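Local coordinates for protein putative cytosine/guanine deaminase (Unidentified, PDB 2PAJ) that deaminates 2-amino-4-hydroxypteridines such as isoxanthopterin to the corresponding 2,4-dihydroxypteridines, as a zinc-dependent amidohydrolase, at residues R33-I41 with I49-E58; F110-R120 with F147-E156. All blocks are in the same frame, centred on the assembly; numbering follows the deposited sequence.

Contact 1 of 2, residues R33-I41 with I49-E58; sequences RVPGPDIRI and IGALAPRPGE
Arg-55 lays its guanidinium over one face of the Arg-40 guanidinium, the planes 19° apart and the centres separated by 3.8 Å, while Glu-58, the carbonyl of Ala-53, Leu-52 CB and Pro-54 CA gather round the edge of the Arg-40 group. Glu-58 pairs with Arg-40 beside the stack, and its negative charge probably helps the two guanidinium groups to lie together. Glu-58 OE2 takes the NE hydrogen of Arg-40 through its syn lone pair at 2.6 Å, a salt bridge, and is also hydrogen-bonded to Ser-11 OG; OE1 receives a weaker, more bent bond from Arg-40 NH2. Arg-40 NH2 also donates to Ala-53 O at 3.1 Å, from above the carbonyl plane, so the rotation of the guanidinium is set from two directions. A bend at chi3 (-88°) turns the otherwise extended Arg-40 chain into this position. Nearer the strand, Leu-52 drops CD1 onto the backbone at Arg-40 N (3.4 Å) and against Asp-38 CB. Asp-38 works twice: its carbonyl O accepts from Gly-50 N at 2.9 Å, nearly straight at 175°, and OD1 takes Leu-52 N on its anti side, leaving OD2 for the backbone of Asn-16. Ile-39 and Ile-49 form an antiparallel non-hydrogen-bonded pair, and Pro-37 CD lies next to Ala-51 N. After the beta hairpin of strands 39-42 and 45-49, the irregular chain folds back alongside the first strand; it then leads to strand 59-62, across strand 11-15, whose Leu-13 touches Arg-40, Leu-52 and Glu-58.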
# COMPACT_ATOMS: atom_id res chain seq x y z
N ARG A 33 -1.23 21.40 -5.63
CA ARG A 33 -2.28 21.95 -4.79
C ARG A 33 -3.17 22.73 -5.72
O ARG A 33 -2.70 23.49 -6.57
CB ARG A 33 -1.69 22.89 -3.74
CG ARG A 33 -2.68 23.40 -2.74
CD ARG A 33 -2.09 24.54 -1.96
NE ARG A 33 -2.88 24.90 -0.79
CZ ARG A 33 -2.41 24.92 0.45
NH1 ARG A 33 -1.14 24.60 0.68
NH2 ARG A 33 -3.20 25.27 1.45
N VAL A 34 -4.47 22.56 -5.58
CA VAL A 34 -5.37 23.29 -6.44
C VAL A 34 -6.21 24.24 -5.62
O VAL A 34 -7.17 23.85 -4.97
CB VAL A 34 -6.30 22.36 -7.23
CG1 VAL A 34 -7.08 21.48 -6.29
CG2 VAL A 34 -7.25 23.17 -8.08
N PRO A 35 -5.81 25.51 -5.58
CA PRO A 35 -6.69 26.36 -4.78
C PRO A 35 -8.04 26.36 -5.51
O PRO A 35 -8.17 26.91 -6.61
CB PRO A 35 -5.96 27.71 -4.78
CG PRO A 35 -4.49 27.27 -4.74
CD PRO A 35 -4.48 26.14 -5.78
N GLY A 36 -9.01 25.69 -4.89
CA GLY A 36 -10.36 25.55 -5.42
C GLY A 36 -11.12 25.19 -4.17
O GLY A 36 -10.45 24.83 -3.20
N PRO A 37 -12.46 25.26 -4.12
CA PRO A 37 -13.03 24.87 -2.82
C PRO A 37 -13.93 23.63 -2.72
O PRO A 37 -13.85 22.90 -1.73
CB PRO A 37 -13.76 26.13 -2.38
CG PRO A 37 -14.36 26.58 -3.67
CD PRO A 37 -13.28 26.31 -4.74
N ASP A 38 -14.79 23.39 -3.71
CA ASP A 38 -15.68 22.23 -3.64
C ASP A 38 -15.29 21.12 -4.61
O ASP A 38 -14.47 21.34 -5.51
CB ASP A 38 -17.14 22.62 -3.91
CG ASP A 38 -17.57 23.87 -3.17
OD1 ASP A 38 -17.73 24.92 -3.84
OD2 ASP A 38 -17.74 23.81 -1.93
N ILE A 39 -15.90 19.95 -4.42
CA ILE A 39 -15.66 18.80 -5.28
C ILE A 39 -16.92 17.96 -5.49
O ILE A 39 -17.54 17.51 -4.53
CB ILE A 39 -14.58 17.87 -4.71
CG1 ILE A 39 -13.28 18.66 -4.49
CG2 ILE A 39 -14.34 16.70 -5.66
CD1 ILE A 39 -12.19 17.86 -3.82
N ARG A 40 -17.28 17.77 -6.76
CA ARG A 40 -18.46 16.98 -7.10
C ARG A 40 -18.07 15.57 -7.55
O ARG A 40 -17.15 15.38 -8.33
CB ARG A 40 -19.28 17.67 -8.21
CG ARG A 40 -20.44 16.84 -8.73
CD ARG A 40 -21.49 17.65 -9.49
NE ARG A 40 -22.50 18.21 -8.59
CZ ARG A 40 -22.47 19.45 -8.12
NH1 ARG A 40 -21.48 20.26 -8.46
NH2 ARG A 40 -23.43 19.87 -7.29
N ILE A 41 -18.78 14.58 -7.03
CA ILE A 41 -18.51 13.19 -7.37
C ILE A 41 -19.77 12.54 -7.94
O ILE A 41 -20.84 12.61 -7.34
CB ILE A 41 -18.09 12.39 -6.12
CG1 ILE A 41 -16.78 12.94 -5.55
CG2 ILE A 41 -17.97 10.90 -6.46
CD1 ILE A 41 -16.42 12.36 -4.18
N ILE A 49 -14.09 20.31 -9.92
CA ILE A 49 -13.35 20.91 -8.83
C ILE A 49 -13.37 22.44 -8.87
O ILE A 49 -13.06 23.05 -9.90
CB ILE A 49 -11.90 20.42 -8.84
CG1 ILE A 49 -11.87 18.89 -8.76
CG2 ILE A 49 -11.14 21.02 -7.66
CD1 ILE A 49 -10.51 18.29 -9.10
N GLY A 50 -13.74 23.05 -7.74
CA GLY A 50 -13.73 24.50 -7.63
C GLY A 50 -14.97 25.31 -7.90
O GLY A 50 -15.41 25.44 -9.04
N ALA A 51 -15.55 25.88 -6.85
CA ALA A 51 -16.72 26.74 -6.99
C ALA A 51 -17.92 26.07 -7.66
O ALA A 51 -18.28 26.43 -8.77
CB ALA A 51 -16.33 28.00 -7.75
N LEU A 52 -18.54 25.13 -6.96
CA LEU A 52 -19.70 24.38 -7.47
C LEU A 52 -20.96 24.64 -6.65
O LEU A 52 -20.92 24.65 -5.41
CB LEU A 52 -19.38 22.89 -7.44
CG LEU A 52 -17.95 22.50 -7.84
CD1 LEU A 52 -17.63 21.13 -7.30
CD2 LEU A 52 -17.81 22.56 -9.36
N ALA A 53 -22.08 24.86 -7.33
CA ALA A 53 -23.34 25.11 -6.64
C ALA A 53 -24.06 23.78 -6.37
O ALA A 53 -24.15 22.93 -7.26
CB ALA A 53 -24.22 26.04 -7.47
N PRO A 54 -24.56 23.59 -5.15
CA PRO A 54 -25.26 22.34 -4.83
C PRO A 54 -26.40 22.02 -5.78
O PRO A 54 -26.95 22.90 -6.44
CB PRO A 54 -25.72 22.56 -3.39
CG PRO A 54 -25.84 24.06 -3.29
CD PRO A 54 -24.61 24.52 -4.02
N ARG A 55 -26.74 20.73 -5.87
CA ARG A 55 -27.83 20.29 -6.73
C ARG A 55 -28.95 19.65 -5.93
O ARG A 55 -28.73 19.06 -4.86
CB ARG A 55 -27.32 19.29 -7.77
CG ARG A 55 -26.48 19.94 -8.82
CD ARG A 55 -25.83 18.91 -9.69
NE ARG A 55 -24.91 19.54 -10.63
CZ ARG A 55 -24.16 18.87 -11.49
NH1 ARG A 55 -24.24 17.54 -11.53
NH2 ARG A 55 -23.34 19.51 -12.31
N PRO A 56 -30.18 19.76 -6.44
CA PRO A 56 -31.31 19.17 -5.72
C PRO A 56 -31.13 17.68 -5.47
O PRO A 56 -30.71 16.94 -6.36
CB PRO A 56 -32.49 19.49 -6.64
CG PRO A 56 -31.86 19.59 -8.01
CD PRO A 56 -30.59 20.34 -7.73
N GLY A 57 -31.45 17.27 -4.25
CA GLY A 57 -31.37 15.88 -3.86
C GLY A 57 -29.97 15.29 -3.83
O GLY A 57 -29.79 14.10 -3.59
N GLU A 58 -28.96 16.13 -4.06
CA GLU A 58 -27.59 15.67 -4.06
C GLU A 58 -27.06 15.52 -2.63
O GLU A 58 -27.52 16.22 -1.72
CB GLU A 58 -26.73 16.66 -4.83
CG GLU A 58 -25.30 16.24 -5.01
CD GLU A 58 -24.50 17.28 -5.76
OE1 GLU A 58 -24.35 18.40 -5.22
OE2 GLU A 58 -24.02 16.98 -6.88

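Contact 2 of 2, residues F110-R120 with F147-E156; sequences FDERRFRLAAR and FDSSAILFEE
Phe-115 is wedged among Phe-147, Ser-149, Ile-152 and Leu-153, and this is the densely packed half of the contact. Ile-152 CG2 and Leu-153 CG come to the edge of its ring, Leu-153 CG 3.8 Å from Phe-115 CE2, and Ser-149 OG lies over one face, held there by a hydrogen bond to Val-140 O. With CG anti to the backbone N (chi1 -173°), the Phe-115 ring is directed at the second helix. The Phe-147 ring lies oblique to that of Phe-115, planes 37° apart and centroids 5.8 Å apart, and has the Asp-111 backbone over one of its faces, so it packs where both helices begin. Farther along, Ala-119 CB meets Leu-153 CD2 at 3.7 Å. Helices 112-127 and 149-159 follow strands 67-73 and 131-136, neighbouring parallel strands of the TIM-like barrel of amidohydrolases, and pack side by side on its outside; the segments run in roughly the same direction, at 38°, with axes 9.7 Å apart. Asp-111 and Asp-148 occupy the two N-caps. The other side of the interface is polar and partly open to solvent, although Glu-156 is still buried. Here Arg-116 stretches over Ile-152, whose CG1 and CG2 lie against one face of the guanidinium, and Arg-116 NE donates to Glu-156 OE2 at 2.9 Å, within the guanidinium plane but from above that of the carboxylate. Glu-112 of its own helix binds NH1 weakly; the pairing of NH2 with Glu-155 is less certain, since the model is too crowded there. Glu-156 OE1 rests on Arg-120 CD at 3.5 Å, and its ion pair with Arg-120 NH1 is long. At the rim, exposed Glu-112 runs past Phe-147 in the opposite direction, OE1 beside CB.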
# COMPACT_ATOMS: atom_id res chain seq x y z
N PHE A 110 -0.15 -19.68 12.27
CA PHE A 110 -1.30 -19.00 11.69
C PHE A 110 -2.29 -19.97 11.06
O PHE A 110 -1.90 -20.93 10.40
CB PHE A 110 -0.84 -17.94 10.68
CG PHE A 110 -0.38 -16.67 11.33
CD1 PHE A 110 0.87 -16.59 11.93
CD2 PHE A 110 -1.24 -15.58 11.42
CE1 PHE A 110 1.25 -15.46 12.62
CE2 PHE A 110 -0.88 -14.45 12.10
CZ PHE A 110 0.38 -14.38 12.71
N ASP A 111 -3.58 -19.71 11.28
CA ASP A 111 -4.63 -20.57 10.76
C ASP A 111 -5.73 -19.74 10.10
O ASP A 111 -5.50 -18.59 9.71
CB ASP A 111 -5.22 -21.42 11.90
CG ASP A 111 -6.20 -20.63 12.76
OD1 ASP A 111 -5.96 -19.43 13.00
OD2 ASP A 111 -7.22 -21.22 13.22
N GLU A 112 -6.91 -20.32 9.98
CA GLU A 112 -8.06 -19.64 9.39
C GLU A 112 -8.35 -18.34 10.14
O GLU A 112 -8.06 -17.24 9.68
CB GLU A 112 -9.28 -20.57 9.49
CG GLU A 112 -10.61 -19.95 9.11
CD GLU A 112 -10.63 -19.49 7.66
OE1 GLU A 112 -9.79 -20.00 6.88
OE2 GLU A 112 -11.47 -18.63 7.31
N ARG A 113 -8.94 -18.52 11.32
CA ARG A 113 -9.33 -17.45 12.22
C ARG A 113 -8.25 -16.39 12.37
O ARG A 113 -8.50 -15.20 12.14
CB ARG A 113 -9.65 -18.06 13.59
CG ARG A 113 -9.91 -17.05 14.68
CD ARG A 113 -11.35 -16.53 14.62
NE ARG A 113 -11.46 -15.15 15.11
CZ ARG A 113 -11.27 -14.06 14.36
NH1 ARG A 113 -10.97 -14.17 13.06
NH2 ARG A 113 -11.37 -12.86 14.92
N ARG A 114 -7.06 -16.82 12.75
CA ARG A 114 -5.94 -15.93 12.96
C ARG A 114 -5.51 -15.10 11.77
O ARG A 114 -5.43 -13.87 11.87
CB ARG A 114 -4.76 -16.71 13.53
CG ARG A 114 -5.01 -17.16 14.96
CD ARG A 114 -3.91 -18.03 15.52
NE ARG A 114 -4.18 -18.39 16.91
CZ ARG A 114 -3.48 -19.29 17.61
NH1 ARG A 114 -2.46 -19.92 17.05
NH2 ARG A 114 -3.80 -19.54 18.87
N PHE A 115 -5.25 -15.74 10.64
CA PHE A 115 -4.82 -15.01 9.45
C PHE A 115 -5.83 -13.91 9.16
O PHE A 115 -5.47 -12.78 8.86
CB PHE A 115 -4.75 -15.95 8.24
CG PHE A 115 -4.16 -15.30 7.02
CD1 PHE A 115 -2.79 -15.14 6.90
CD2 PHE A 115 -4.97 -14.84 6.00
CE1 PHE A 115 -2.23 -14.53 5.79
CE2 PHE A 115 -4.43 -14.23 4.88
CZ PHE A 115 -3.05 -14.07 4.78
N ARG A 116 -7.10 -14.27 9.27
CA ARG A 116 -8.20 -13.34 9.01
C ARG A 116 -8.20 -12.13 9.95
O ARG A 116 -8.50 -11.01 9.53
CB ARG A 116 -9.51 -14.11 9.15
CG ARG A 116 -10.72 -13.37 8.66
CD ARG A 116 -11.62 -14.36 7.98
NE ARG A 116 -12.14 -13.84 6.73
CZ ARG A 116 -12.54 -14.60 5.72
NH1 ARG A 116 -12.48 -15.93 5.82
NH2 ARG A 116 -13.00 -14.03 4.61
N LEU A 117 -7.85 -12.37 11.21
CA LEU A 117 -7.81 -11.32 12.21
C LEU A 117 -6.67 -10.35 11.95
O LEU A 117 -6.87 -9.14 11.98
CB LEU A 117 -7.63 -11.94 13.60
CG LEU A 117 -7.71 -10.97 14.77
CD1 LEU A 117 -9.15 -10.48 14.96
CD2 LEU A 117 -7.22 -11.68 16.02
N ALA A 118 -5.48 -10.88 11.69
CA ALA A 118 -4.31 -10.06 11.41
C ALA A 118 -4.56 -9.13 10.23
O ALA A 118 -4.20 -7.95 10.26
CB ALA A 118 -3.11 -10.94 11.13
N ALA A 119 -5.17 -9.68 9.19
CA ALA A 119 -5.48 -8.94 7.98
C ALA A 119 -6.47 -7.85 8.29
O ALA A 119 -6.30 -6.70 7.88
CB ALA A 119 -6.05 -9.87 6.93
N ARG A 120 -7.52 -8.20 9.03
CA ARG A 120 -8.53 -7.22 9.38
C ARG A 120 -7.90 -6.07 10.16
O ARG A 120 -8.05 -4.91 9.79
CB ARG A 120 -9.66 -7.87 10.19
CG ARG A 120 -10.88 -6.96 10.37
CD ARG A 120 -12.11 -7.78 10.76
NE ARG A 120 -13.26 -6.96 11.16
CZ ARG A 120 -13.88 -6.09 10.37
NH1 ARG A 120 -13.46 -5.91 9.12
NH2 ARG A 120 -14.91 -5.39 10.82
N PHE A 147 -6.28 -23.38 4.45
CA PHE A 147 -7.10 -22.21 4.16
C PHE A 147 -6.57 -21.41 2.97
O PHE A 147 -5.39 -21.49 2.62
CB PHE A 147 -7.19 -21.32 5.40
CG PHE A 147 -5.88 -20.83 5.88
CD1 PHE A 147 -5.36 -19.63 5.42
CD2 PHE A 147 -5.14 -21.58 6.78
CE1 PHE A 147 -4.12 -19.18 5.84
CE2 PHE A 147 -3.90 -21.15 7.21
CZ PHE A 147 -3.39 -19.94 6.74
N ASP A 148 -7.46 -20.65 2.35
CA ASP A 148 -7.10 -19.83 1.20
C ASP A 148 -6.75 -18.40 1.64
O ASP A 148 -7.64 -17.55 1.82
CB ASP A 148 -8.23 -19.81 0.18
CG ASP A 148 -7.79 -19.23 -1.14
OD1 ASP A 148 -6.67 -18.67 -1.14
OD2 ASP A 148 -8.52 -19.31 -2.15
N SER A 149 -5.46 -18.14 1.82
CA SER A 149 -4.98 -16.82 2.21
C SER A 149 -5.52 -15.75 1.27
O SER A 149 -6.18 -14.79 1.68
CB SER A 149 -3.46 -16.79 2.17
OG SER A 149 -2.96 -17.74 3.07
N SER A 150 -5.23 -15.93 -0.01
CA SER A 150 -5.67 -14.99 -1.01
C SER A 150 -7.17 -14.70 -0.90
O SER A 150 -7.58 -13.54 -0.92
CB SER A 150 -5.33 -15.53 -2.38
OG SER A 150 -3.95 -15.85 -2.43
N ALA A 151 -7.98 -15.75 -0.78
CA ALA A 151 -9.42 -15.58 -0.66
C ALA A 151 -9.74 -14.64 0.50
O ALA A 151 -10.43 -13.64 0.33
CB ALA A 151 -10.08 -16.92 -0.41
N ILE A 152 -9.22 -14.98 1.67
CA ILE A 152 -9.44 -14.21 2.87
C ILE A 152 -9.04 -12.73 2.73
O ILE A 152 -9.80 -11.84 3.12
CB ILE A 152 -8.66 -14.84 4.05
CG1 ILE A 152 -9.18 -16.26 4.31
CG2 ILE A 152 -8.78 -13.97 5.28
CD1 ILE A 152 -8.28 -17.10 5.19
N LEU A 153 -7.87 -12.48 2.15
CA LEU A 153 -7.40 -11.12 1.97
C LEU A 153 -8.35 -10.27 1.12
O LEU A 153 -8.66 -9.13 1.49
CB LEU A 153 -5.99 -11.12 1.37
CG LEU A 153 -4.83 -11.48 2.30
CD1 LEU A 153 -3.50 -11.36 1.57
CD2 LEU A 153 -4.84 -10.58 3.50
N PHE A 154 -8.82 -10.81 -0.01
CA PHE A 154 -9.75 -10.08 -0.87
C PHE A 154 -11.10 -9.90 -0.18
O PHE A 154 -11.78 -8.89 -0.36
CB PHE A 154 -9.95 -10.82 -2.20
CG PHE A 154 -8.87 -10.57 -3.22
CD1 PHE A 154 -8.72 -9.32 -3.81
CD2 PHE A 154 -7.99 -11.58 -3.58
CE1 PHE A 154 -7.72 -9.08 -4.76
CE2 PHE A 154 -6.99 -11.37 -4.52
CZ PHE A 154 -6.84 -10.12 -5.12
N GLU A 155 -11.49 -10.88 0.62
CA GLU A 155 -12.76 -10.81 1.32
C GLU A 155 -12.74 -9.65 2.30
O GLU A 155 -13.64 -8.80 2.30
CB GLU A 155 -13.04 -12.12 2.06
CG GLU A 155 -13.30 -13.29 1.12
CD GLU A 155 -13.46 -14.61 1.84
OE1 GLU A 155 -14.45 -14.77 2.59
OE2 GLU A 155 -12.59 -15.49 1.68
N GLU A 156 -11.71 -9.62 3.13
CA GLU A 156 -11.57 -8.58 4.13
C GLU A 156 -11.47 -7.19 3.52
O GLU A 156 -12.15 -6.26 3.96
CB GLU A 156 -10.35 -8.88 5.01
CG GLU A 156 -10.53 -10.11 5.87
CD GLU A 156 -11.82 -10.06 6.68
OE1 GLU A 156 -11.98 -9.11 7.49
OE2 GLU A 156 -12.67 -10.95 6.51

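From the N terminus, the chain reaches contact 1 first: 33-41 enters strand 39-42, turns through strand 45-49 and returns as 49-58, closing a short hairpin loop in the small four-stranded sheet beside the barrel. Strand 59-62 completes that sheet, and strand 67-73 carries the chain into the barrel. Contact 2 opens only afterwards. It closes a longer loop, from helix 112-127 through strand 131-136 to helix 149-159, and ties two neighbouring outer helices together. The two loops lie in series, neither nesting nor crossing. Their centres are 39 Å apart and their nearest atoms about 21 Å, so they lie in separate parts of the fold, contact 1 in the small sheet and contact 2 on the outside of the barrel.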